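Local atomic coordinates of ESAT-6-like protein MAB_3113 (Mycobacterium abscessus, PDB entry 4I0X), a protein that is of unknown function but belongs to the WXG100 (ESAT-6-like) family and forms a complex with its partner MAB_3112, probably as a secreted pair. Residues E28-T31 with E32-Q36. The protein carries 4 engineered substitutions. Residues are numbered along the deposited sequence; the frame is centred on the assembly and turned at random.
Sequences EFVT and ENLDQ
Phe-29 and Asn-33 meet one turn apart on helix 11-47, one arm of the helical hairpin of this WXG100 protein. The carbonyl oxygen of Phe-29 is gripped twice. Asn-33 N donates to Phe-29 O at 3.2 Å as the ordinary i to i+4 helix bond. Asn-33 ND2 adds a second bond to Phe-29 O at 2.9 Å. The two donors reach this oxygen from opposite faces of the carbonyl plane. The Asn-33 side chain bends back along the helix, CG beside its own backbone N (chi1 -75°), and this points the ND2 end of the amide at Phe-29 O, which lies 16° out of the amide plane. Asn-33 ND2 also comes obliquely to the Phe-29 ring, 3.3 Å from Phe-29 CE1 and as near to Phe-29 CD1, with amide and ring planes 65° apart. Phe-29 and Asn-33 also pack on the MAB_3112 chain, against its Gln-18 and Phe-11 respectively. On the buried side, Val-30 and Leu-34 lie alongside each other, and Val-30 also packs on Met-19 of MAB_3112. Leu-34 N donates a backbone hydrogen bond to Val-30 O. Glu-32 N donates likewise to Glu-28 O at 3.0 Å. Thr-31 O accepts from Asp-35 N at 2.9 Å, while Thr-31 OG1 is hydrogen-bonded to Lys-27 O. Asp-35 OD1 lies 3.0 Å from Thr-31 O, but both are acceptors and form no bond. Between the apolar side chains, Val-30 CG1 touches Leu-34 CD1 at 3.7 Å.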
loop_
_atom_site.group_PDB
_atom_site.type_symbol
_atom_site.label_atom_id
_atom_site.label_comp_id
_atom_site.label_asym_id
_atom_site.label_seq_id
_atom_site.Cartn_x
_atom_site.Cartn_y
_atom_site.Cartn_z
ATOM N N GLU B 28 0.361 -3.285 -6.886
ATOM C CA GLU B 28 0.602 -2.570 -8.161
ATOM C C GLU B 28 -0.205 -1.256 -8.208
ATOM O O GLU B 28 0.248 -0.209 -8.703
ATOM C CB GLU B 28 0.159 -3.425 -9.352
ATOM C CG GLU B 28 1.023 -4.638 -9.664
ATOM C CD GLU B 28 0.371 -5.579 -10.697
ATOM O OE1 GLU B 28 -0.718 -5.251 -11.256
ATOM O OE2 GLU B 28 0.954 -6.664 -10.938
ATOM N N PHE B 29 -1.431 -1.351 -7.728
ATOM C CA PHE B 29 -2.328 -0.202 -7.640
ATOM C C PHE B 29 -1.756 0.872 -6.702
ATOM O O PHE B 29 -1.694 2.051 -7.046
ATOM C CB PHE B 29 -3.685 -0.682 -7.147
ATOM C CG PHE B 29 -4.621 0.436 -6.752
ATOM C CD1 PHE B 29 -5.176 1.273 -7.708
ATOM C CD2 PHE B 29 -4.940 0.634 -5.431
ATOM C CE1 PHE B 29 -6.035 2.291 -7.348
ATOM C CE2 PHE B 29 -5.814 1.666 -5.056
ATOM C CZ PHE B 29 -6.370 2.475 -6.015
ATOM N N VAL B 30 -1.267 0.450 -5.553
ATOM C CA VAL B 30 -0.673 1.391 -4.613
ATOM C C VAL B 30 0.570 2.064 -5.180
ATOM O O VAL B 30 0.703 3.275 -5.087
ATOM C CB VAL B 30 -0.307 0.754 -3.282
ATOM C CG1 VAL B 30 0.397 1.802 -2.391
ATOM C CG2 VAL B 30 -1.555 0.187 -2.610
ATOM N N THR B 31 1.479 1.303 -5.772
ATOM C CA THR B 31 2.721 1.904 -6.270
ATOM C C THR B 31 2.526 2.797 -7.507
ATOM O O THR B 31 3.189 3.842 -7.664
ATOM C CB THR B 31 3.765 0.848 -6.561
ATOM O OG1 THR B 31 3.264 -0.035 -7.552
ATOM C CG2 THR B 31 4.100 0.051 -5.286
ATOM N N GLU B 32 1.629 2.392 -8.395
ATOM C CA GLU B 32 1.292 3.193 -9.546
ATOM C C GLU B 32 0.778 4.561 -9.110
ATOM O O GLU B 32 1.129 5.591 -9.695
ATOM C CB GLU B 32 0.237 2.486 -10.401
ATOM C CG GLU B 32 -0.189 3.233 -11.624
ATOM C CD GLU B 32 -1.224 2.469 -12.453
ATOM O OE1 GLU B 32 -1.698 1.396 -11.997
ATOM O OE2 GLU B 32 -1.568 2.940 -13.562
ATOM N N ASN B 33 -0.097 4.589 -8.122
ATOM C CA ASN B 33 -0.712 5.869 -7.773
ATOM C C ASN B 33 0.128 6.776 -6.894
ATOM O O ASN B 33 0.037 8.010 -7.011
ATOM C CB ASN B 33 -2.089 5.651 -7.171
ATOM C CG ASN B 33 -3.090 5.283 -8.214
ATOM O OD1 ASN B 33 -3.560 6.145 -8.999
ATOM N ND2 ASN B 33 -3.404 4.005 -8.282
ATOM N N LEU B 34 0.933 6.173 -6.021
ATOM C CA LEU B 34 1.958 6.905 -5.290
ATOM C C LEU B 34 2.960 7.510 -6.276
ATOM O O LEU B 34 3.399 8.623 -6.095
ATOM C CB LEU B 34 2.695 5.997 -4.303
ATOM C CG LEU B 34 1.955 5.494 -3.072
ATOM C CD1 LEU B 34 2.827 4.599 -2.203
ATOM C CD2 LEU B 34 1.415 6.645 -2.218
ATOM N N ASP B 35 3.310 6.769 -7.334
ATOM C CA ASP B 35 4.178 7.281 -8.385
ATOM C C ASP B 35 3.600 8.531 -9.044
ATOM O O ASP B 35 4.327 9.492 -9.353
ATOM C CB ASP B 35 4.396 6.205 -9.471
ATOM C CG ASP B 35 5.462 5.200 -9.106
ATOM O OD1 ASP B 35 5.856 5.129 -7.920
ATOM O OD2 ASP B 35 5.905 4.460 -10.019
ATOM N N GLN B 36 2.292 8.507 -9.296
ATOM C CA GLN B 36 1.646 9.629 -9.977
ATOM C C GLN B 36 1.620 10.849 -9.045
ATOM O O GLN B 36 1.879 11.986 -9.451
ATOM C CB GLN B 36 0.231 9.228 -10.428
ATOM C CG GLN B 36 -0.491 10.359 -11.076
ATOM C CD GLN B 36 -1.870 9.996 -11.643
ATOM O OE1 GLN B 36 -2.221 8.819 -11.819
ATOM N NE2 GLN B 36 -2.660 11.035 -11.931
#